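Local coordinates for outer membrane associated protein (Francisella tularensis subsp. tularensis, PDB 6U83) that is an outer membrane protein, probably with porin activity, seen here as its OmpA-like domain, the type that binds peptidoglycan in relatives, with D-alanine bound, at residues Ser93-Tyr99 with Lys137-Phe143; Val58-Thr62 with Ala78-Phe82. The contacts are given in a common frame with arbitrary orientation. Numbering follows the deposited sequence.

From the N terminus, contact 2 comes first. Strand 55-63 turns back through helix 73-89, and the packing of 58-62 on 78-82 closes that short loop of 15 residues. The helix leads straight into strand 94-98, where contact 1 opens. Contact 1 closes a longer loop, through helix 110-130, when 137-143 pairs with 93-99. The two loops follow in series and neither nests in nor crosses the other. Strand 161-172 then runs antiparallel between strands 55-63 and 94-98, so both contacts reach one mixed sheet. They also touch directly: Val-94 CG1 lies 3.8 Å from Phe-82 CE2.

Contact 1. Residues Ser93-Tyr99 with Lys137-Phe143; sequences SVTVKGY and KIITKGF
Strands 94-98 and 138-142 are extended and parallel, axes 4.6 Å apart at closest approach and at 22°. The register is Val-94 to Ile-138 through Gly-98 to Gly-142, CA-CA distances 4.6 to 5.2 Å. Six backbone hydrogen bonds alternate: Val-94 N to Lys-137 O 3.0 Å, Ile-139 N to Val-94 O 3.0 Å, Val-96 N to Ile-139 O 2.7 Å, Lys-141 N to Val-96 O 2.9 Å, Gly-98 N to Lys-141 O 2.8 Å, and Phe-143 N to Gly-98 O 2.9 Å. Helix 110-130 connects the strands in a beta-alpha-beta crossover of the OmpA-like fold. Val-94, Val-96, Ile-138 and Thr-140 share one face. Helix 110-130 covers the last three; Val-94 packs on helix 73-89. Val-96 CG2 meets Ile-138 CG2 at 4.2 Å. Thr-95, Lys-97, Ile-139 and Lys-141 share the other face; Ser-93 OG comes 3.6 Å from Ile-139 CD1. At the C-terminal ends of the segments, Tyr-99 and Phe-143, both chi1 m, have near-parallel rings (9°), slid apart, centroids 5.0 Å apart. Lys-97 CB meets the Phe-143 ring edge, 3.5 Å from CE2. The Tyr-99 side chain is about 7 Å from D-alanine; Tyr-99 backbone O accepts a hydrogen bond from pocket residue Arg-120.

Contact 2. Residues Val58-Thr62 with Ala78-Phe82; sequences VYLDT and AIASF
Leu-60 and Phe-82 carry most of this buried helix-on-sheet packing in the OmpA-like domain. Segment 58-62 is extended strand and 78-82 is alpha helix, with Phe-82 N hydrogen-bonded to Ala-78 O at 2.9 Å. They run nearly antiparallel, at 157°, and the axes approach to 9.1 Å. The nearest CA pair is Leu-60 and Phe-82, 7.0 Å apart. No hydrogen bond joins the segments. Val-58, Leu-60 and Thr-62 point toward the helix, as alternate strand residues do. Phe-82 (chi1 t) reaches back to the strand. Leu-60 CB sits over the Phe-82 ring face in a CH-pi contact, 4.0 Å from the centroid, and Val-58 CG1 meets the ring edge, 3.8 Å from Phe-82 CD1. With chi1 t, Leu-60 CD1 lies 3.9 Å from Ala-78 CB and 4.1 Å from Ile-79 CG1. Met-128 of helix 110-130 touches both Ile-79 and Phe-82, joining a second helix to this core. At the C-terminal end of segment 58-62, Thr-62 OG1 lies 3.8 Å from Ile-79 CG1.

Contact 1. Residues Ser93-Tyr99 with Lys137-Phe143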
ATOM      1  N   SER A  93     -11.051   8.484  -3.121  1.00 93.91           N
ATOM      2  CA  SER A  93     -10.690   7.282  -3.860  1.00 93.38           C
ATOM      3  C   SER A  93      -9.237   6.915  -3.596  1.00 79.87           C
ATOM      4  O   SER A  93      -8.415   7.774  -3.260  1.00 80.55           O
ATOM      5  CB  SER A  93     -10.901   7.461  -5.372  1.00100.88           C
ATOM      6  OG  SER A  93      -9.685   7.804  -6.017  1.00101.65           O
ATOM      7  N   VAL A  94      -8.929   5.629  -3.768  1.00 70.40           N
ATOM      8  CA  VAL A  94      -7.593   5.084  -3.547  1.00 78.75           C
ATOM      9  C   VAL A  94      -7.220   4.207  -4.727  1.00 71.30           C
ATOM     10  O   VAL A  94      -7.987   3.320  -5.111  1.00 74.08           O
ATOM     11  CB  VAL A  94      -7.505   4.250  -2.256  1.00 79.19           C
ATOM     12  CG1 VAL A  94      -6.067   3.840  -2.009  1.00 76.89           C
ATOM     13  CG2 VAL A  94      -8.044   5.018  -1.090  1.00 93.04           C
ATOM     14  N   THR A  95      -6.028   4.411  -5.263  1.00 67.19           N
ATOM     15  CA  THR A  95      -5.502   3.554  -6.311  1.00 63.07           C
ATOM     16  C   THR A  95      -4.604   2.501  -5.690  1.00 74.82           C
ATOM     17  O   THR A  95      -3.632   2.832  -5.006  1.00 79.36           O
ATOM     18  CB  THR A  95      -4.736   4.375  -7.338  1.00 65.20           C
ATOM     19  OG1 THR A  95      -5.643   5.305  -7.935  1.00 82.13           O
ATOM     20  CG2 THR A  95      -4.162   3.460  -8.407  1.00 64.09           C
ATOM     21  N   VAL A  96      -4.925   1.235  -5.940  1.00 81.83           N
ATOM     22  CA  VAL A  96      -4.208   0.100  -5.380  1.00 67.21           C
ATOM     23  C   VAL A  96      -3.380  -0.524  -6.499  1.00 68.48           C
ATOM     24  O   VAL A  96      -3.935  -1.073  -7.461  1.00 65.92           O
ATOM     25  CB  VAL A  96      -5.178  -0.914  -4.767  1.00 69.23           C
ATOM     26  CG1 VAL A  96      -4.425  -2.106  -4.266  1.00 77.94           C
ATOM     27  CG2 VAL A  96      -5.954  -0.263  -3.639  1.00 61.90           C
ATOM     28  N   LYS A  97      -2.054  -0.457  -6.378  1.00 61.96           N
ATOM     29  CA  LYS A  97      -1.134  -0.875  -7.433  1.00 60.75           C
ATOM     30  C   LYS A  97      -0.417  -2.159  -7.027  1.00 61.42           C
ATOM     31  O   LYS A  97       0.225  -2.208  -5.975  1.00 60.80           O
ATOM     32  CB  LYS A  97      -0.115   0.225  -7.721  1.00 60.24           C
ATOM     33  CG  LYS A  97      -0.743   1.541  -8.123  1.00 69.00           C
ATOM     34  CD  LYS A  97       0.319   2.606  -8.209  1.00 73.03           C
ATOM     35  CE  LYS A  97      -0.253   3.883  -8.774  1.00 97.64           C
ATOM     36  NZ  LYS A  97       0.785   4.951  -8.885  1.00105.12           N
ATOM     37  N   GLY A  98      -0.492  -3.173  -7.882  1.00 57.63           N
ATOM     38  CA  GLY A  98       0.137  -4.452  -7.641  1.00 50.18           C
ATOM     39  C   GLY A  98       1.405  -4.630  -8.462  1.00 54.72           C
ATOM     40  O   GLY A  98       1.491  -4.174  -9.594  1.00 61.53           O
ATOM     41  N   TYR A  99       2.384  -5.326  -7.888  1.00 56.86           N
ATOM     42  CA  TYR A  99       3.658  -5.526  -8.560  1.00 53.33           C
ATOM     43  C   TYR A  99       4.110  -6.970  -8.385  1.00 56.72           C
ATOM     44  O   TYR A  99       3.574  -7.730  -7.562  1.00 54.82           O
ATOM     45  CB  TYR A  99       4.736  -4.573  -8.025  1.00 48.86           C
ATOM     46  CG  TYR A  99       4.413  -3.115  -8.207  1.00 49.21           C
ATOM     47  CD1 TYR A  99       4.934  -2.402  -9.281  1.00 54.99           C
ATOM     48  CD2 TYR A  99       3.574  -2.442  -7.311  1.00 56.07           C
ATOM     49  CE1 TYR A  99       4.633  -1.057  -9.462  1.00 62.22           C
ATOM     50  CE2 TYR A  99       3.265  -1.078  -7.486  1.00 60.35           C
ATOM     51  CZ  TYR A  99       3.802  -0.404  -8.567  1.00 62.81           C
ATOM     52  OH  TYR A  99       3.524   0.925  -8.769  1.00 74.48           O
ATOM     53  N   LYS A 137     -14.989   3.481  -4.271  1.00102.19           N
ATOM     54  CA  LYS A 137     -13.842   4.286  -3.888  1.00 95.28           C
ATOM     55  C   LYS A 137     -12.511   3.627  -4.227  1.00 93.35           C
ATOM     56  O   LYS A 137     -11.477   4.136  -3.781  1.00 94.66           O
ATOM     57  CB  LYS A 137     -13.888   4.589  -2.385  1.00 90.68           C
ATOM     58  CG  LYS A 137     -15.158   5.285  -1.922  1.00 92.63           C
ATOM     59  CD  LYS A 137     -15.032   5.768  -0.483  1.00 94.17           C
ATOM     60  CE  LYS A 137     -16.368   6.276   0.039  1.00104.18           C
ATOM     61  NZ  LYS A 137     -17.087   7.145  -0.959  1.00113.34           N
ATOM     62  N   ILE A 138     -12.486   2.528  -4.989  1.00 86.04           N
ATOM     63  CA  ILE A 138     -11.275   1.718  -5.111  1.00 88.85           C
ATOM     64  C   ILE A 138     -10.966   1.448  -6.573  1.00 83.24           C
ATOM     65  O   ILE A 138     -11.819   0.951  -7.314  1.00 91.47           O
ATOM     66  CB  ILE A 138     -11.382   0.388  -4.342  1.00 88.60           C
ATOM     67  CG1 ILE A 138     -11.606   0.641  -2.853  1.00 80.50           C
ATOM     68  CG2 ILE A 138     -10.106  -0.414  -4.506  1.00 90.75           C
ATOM     69  CD1 ILE A 138     -11.910  -0.616  -2.080  1.00 76.12           C
ATOM     70  N   ILE A 139      -9.733   1.750  -6.972  1.00 79.26           N
ATOM     71  CA  ILE A 139      -9.237   1.518  -8.321  1.00 79.55           C
ATOM     72  C   ILE A 139      -8.007   0.634  -8.221  1.00 80.19           C
ATOM     73  O   ILE A 139      -7.101   0.917  -7.427  1.00 75.36           O
ATOM     74  CB  ILE A 139      -8.883   2.833  -9.033  1.00 78.40           C
ATOM     75  CG1 ILE A 139     -10.087   3.774  -9.057  1.00 90.44           C
ATOM     76  CG2 ILE A 139      -8.357   2.539 -10.427  1.00 72.75           C
ATOM     77  CD1 ILE A 139     -10.057   4.831  -7.970  1.00103.35           C
ATOM     78  N   THR A 140      -7.957  -0.414  -9.045  1.00 76.76           N
ATOM     79  CA  THR A 140      -6.855  -1.360  -9.031  1.00 65.93           C
ATOM     80  C   THR A 140      -6.111  -1.330 -10.362  1.00 71.16           C
ATOM     81  O   THR A 140      -6.721  -1.210 -11.432  1.00 72.59           O
ATOM     82  CB  THR A 140      -7.343  -2.781  -8.718  1.00 68.03           C
ATOM     83  OG1 THR A 140      -8.166  -3.272  -9.780  1.00 77.99           O
ATOM     84  CG2 THR A 140      -8.154  -2.787  -7.435  1.00 69.48           C
ATOM     85  N   LYS A 141      -4.784  -1.418 -10.262  1.00 72.69           N
ATOM     86  CA  LYS A 141      -3.843  -1.450 -11.371  1.00 65.29           C
ATOM     87  C   LYS A 141      -2.789  -2.507 -11.084  1.00 68.68           C
ATOM     88  O   LYS A 141      -2.307  -2.618  -9.951  1.00 74.51           O
ATOM     89  CB  LYS A 141      -3.130  -0.113 -11.551  1.00 72.95           C
ATOM     90  CG  LYS A 141      -3.908   1.009 -12.210  1.00 80.84           C
ATOM     91  CD  LYS A 141      -2.989   2.223 -12.354  1.00 88.94           C
ATOM     92  CE  LYS A 141      -3.395   3.162 -13.496  1.00104.05           C
ATOM     93  NZ  LYS A 141      -2.391   4.273 -13.683  1.00103.97           N
ATOM     94  N   GLY A 142      -2.435  -3.279 -12.103  1.00 65.94           N
ATOM     95  CA  GLY A 142      -1.309  -4.201 -12.043  1.00 68.68           C
ATOM     96  C   GLY A 142      -0.177  -3.677 -12.900  1.00 67.81           C
ATOM     97  O   GLY A 142      -0.407  -3.000 -13.897  1.00 72.76           O
ATOM     98  N   PHE A 143       1.057  -3.967 -12.499  1.00 64.67           N
ATOM     99  CA  PHE A 143       2.211  -3.503 -13.254  1.00 59.97           C
ATOM    100  C   PHE A 143       3.174  -4.622 -13.609  1.00 62.15           C
ATOM    101  O   PHE A 143       4.175  -4.366 -14.289  1.00 72.05           O
ATOM    102  CB  PHE A 143       2.964  -2.415 -12.471  1.00 67.85           C
ATOM    103  CG  PHE A 143       2.205  -1.116 -12.354  1.00 73.95           C
ATOM    104  CD1 PHE A 143       2.341  -0.136 -13.316  1.00 82.30           C
ATOM    105  CD2 PHE A 143       1.353  -0.882 -11.285  1.00 71.18           C
ATOM    106  CE1 PHE A 143       1.636   1.050 -13.224  1.00 85.65           C
ATOM    107  CE2 PHE A 143       0.656   0.300 -11.177  1.00 63.46           C
ATOM    108  CZ  PHE A 143       0.794   1.267 -12.149  1.00 81.78           C
TER

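Contact 2. Residues Val58-Thr62 with Ala78-Phe82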
ATOM      1  N   VAL A  58      -0.214   8.953   3.882  1.00 70.68           N
ATOM      2  CA  VAL A  58      -0.057   7.604   4.401  1.00 72.13           C
ATOM      3  C   VAL A  58       0.284   6.690   3.239  1.00 65.76           C
ATOM      4  O   VAL A  58      -0.343   6.760   2.179  1.00 67.20           O
ATOM      5  CB  VAL A  58      -1.319   7.125   5.145  1.00 70.70           C
ATOM      6  CG1 VAL A  58      -1.127   5.707   5.657  1.00 61.64           C
ATOM      7  CG2 VAL A  58      -1.626   8.042   6.311  1.00 72.25           C
ATOM      8  N   TYR A  59       1.298   5.860   3.426  1.00 64.84           N
ATOM      9  CA  TYR A  59       1.699   4.874   2.441  1.00 66.25           C
ATOM     10  C   TYR A  59       1.351   3.481   2.934  1.00 73.64           C
ATOM     11  O   TYR A  59       1.312   3.224   4.140  1.00 77.37           O
ATOM     12  CB  TYR A  59       3.193   4.937   2.166  1.00 67.30           C
ATOM     13  CG  TYR A  59       3.621   6.256   1.627  1.00 68.69           C
ATOM     14  CD1 TYR A  59       3.912   7.313   2.477  1.00 70.15           C
ATOM     15  CD2 TYR A  59       3.738   6.454   0.265  1.00 70.20           C
ATOM     16  CE1 TYR A  59       4.309   8.534   1.977  1.00 76.38           C
ATOM     17  CE2 TYR A  59       4.129   7.668  -0.245  1.00 77.51           C
ATOM     18  CZ  TYR A  59       4.414   8.704   0.611  1.00 82.36           C
ATOM     19  OH  TYR A  59       4.805   9.913   0.091  1.00 97.32           O
ATOM     20  N   LEU A  60       1.113   2.583   1.981  1.00 71.52           N
ATOM     21  CA  LEU A  60       0.865   1.175   2.245  1.00 63.40           C
ATOM     22  C   LEU A  60       1.772   0.355   1.345  1.00 68.92           C
ATOM     23  O   LEU A  60       1.749   0.521   0.120  1.00 69.28           O
ATOM     24  CB  LEU A  60      -0.595   0.823   1.986  1.00 61.91           C
ATOM     25  CG  LEU A  60      -0.990  -0.638   2.078  1.00 62.74           C
ATOM     26  CD1 LEU A  60      -1.356  -0.966   3.494  1.00 59.46           C
ATOM     27  CD2 LEU A  60      -2.153  -0.915   1.129  1.00 63.06           C
ATOM     28  N   ASP A  61       2.579  -0.518   1.950  1.00 64.55           N
ATOM     29  CA  ASP A  61       3.425  -1.447   1.203  1.00 54.71           C
ATOM     30  C   ASP A  61       3.168  -2.834   1.781  1.00 62.84           C
ATOM     31  O   ASP A  61       3.777  -3.225   2.780  1.00 74.72           O
ATOM     32  CB  ASP A  61       4.897  -1.041   1.272  1.00 63.41           C
ATOM     33  CG  ASP A  61       5.763  -1.846   0.324  1.00 81.94           C
ATOM     34  OD1 ASP A  61       5.262  -2.839  -0.222  1.00 87.47           O
ATOM     35  OD2 ASP A  61       6.940  -1.491   0.113  1.00 95.87           O
ATOM     36  N   THR A  62       2.246  -3.560   1.156  1.00 64.37           N
ATOM     37  CA  THR A  62       1.907  -4.922   1.537  1.00 67.50           C
ATOM     38  C   THR A  62       2.707  -5.896   0.680  1.00 63.48           C
ATOM     39  O   THR A  62       2.720  -5.780  -0.551  1.00 61.17           O
ATOM     40  CB  THR A  62       0.407  -5.159   1.344  1.00 79.30           C
ATOM     41  OG1 THR A  62      -0.336  -4.358   2.274  1.00 83.12           O
ATOM     42  CG2 THR A  62       0.060  -6.610   1.545  1.00 76.64           C
ATOM     43  N   ALA A  78      -1.849  -3.983   8.338  1.00 64.22           N
ATOM     44  CA  ALA A  78      -1.544  -2.714   7.678  1.00 61.82           C
ATOM     45  C   ALA A  78      -2.755  -2.182   6.922  1.00 64.37           C
ATOM     46  O   ALA A  78      -3.112  -1.004   7.039  1.00 66.98           O
ATOM     47  CB  ALA A  78      -0.360  -2.882   6.722  1.00 56.07           C
ATOM     48  N   ILE A  79      -3.405  -3.041   6.140  1.00 62.54           N
ATOM     49  CA  ILE A  79      -4.521  -2.580   5.318  1.00 59.19           C
ATOM     50  C   ILE A  79      -5.632  -2.016   6.196  1.00 64.74           C
ATOM     51  O   ILE A  79      -6.205  -0.956   5.909  1.00 76.40           O
ATOM     52  CB  ILE A  79      -5.025  -3.726   4.425  1.00 62.41           C
ATOM     53  CG1 ILE A  79      -3.924  -4.129   3.444  1.00 59.68           C
ATOM     54  CG2 ILE A  79      -6.295  -3.313   3.709  1.00 65.75           C
ATOM     55  CD1 ILE A  79      -4.209  -5.415   2.725  1.00 68.64           C
ATOM     56  N   ALA A  80      -5.941  -2.709   7.291  1.00 62.51           N
ATOM     57  CA  ALA A  80      -7.005  -2.269   8.185  1.00 63.27           C
ATOM     58  C   ALA A  80      -6.756  -0.860   8.696  1.00 73.58           C
ATOM     59  O   ALA A  80      -7.678  -0.041   8.757  1.00 79.12           O
ATOM     60  CB  ALA A  80      -7.128  -3.237   9.360  1.00 67.44           C
ATOM     61  N   SER A  81      -5.514  -0.562   9.085  1.00 69.47           N
ATOM     62  CA  SER A  81      -5.194   0.784   9.542  1.00 69.38           C
ATOM     63  C   SER A  81      -5.240   1.781   8.397  1.00 75.16           C
ATOM     64  O   SER A  81      -5.670   2.926   8.574  1.00 83.14           O
ATOM     65  CB  SER A  81      -3.817   0.803  10.193  1.00 67.29           C
ATOM     66  OG  SER A  81      -3.861   0.144  11.442  1.00 79.18           O
ATOM     67  N   PHE A  82      -4.771   1.366   7.224  1.00 73.62           N
ATOM     68  CA  PHE A  82      -4.885   2.196   6.032  1.00 65.49           C
ATOM     69  C   PHE A  82      -6.334   2.576   5.775  1.00 64.58           C
ATOM     70  O   PHE A  82      -6.650   3.744   5.528  1.00 68.37           O
ATOM     71  CB  PHE A  82      -4.306   1.426   4.847  1.00 71.66           C
ATOM     72  CG  PHE A  82      -4.090   2.254   3.630  1.00 72.94           C
ATOM     73  CD1 PHE A  82      -3.128   3.238   3.615  1.00 69.00           C
ATOM     74  CD2 PHE A  82      -4.817   2.018   2.488  1.00 68.03           C
ATOM     75  CE1 PHE A  82      -2.909   3.979   2.497  1.00 69.92           C
ATOM     76  CE2 PHE A  82      -4.598   2.758   1.371  1.00 71.55           C
ATOM     77  CZ  PHE A  82      -3.642   3.742   1.374  1.00 69.53           C
TER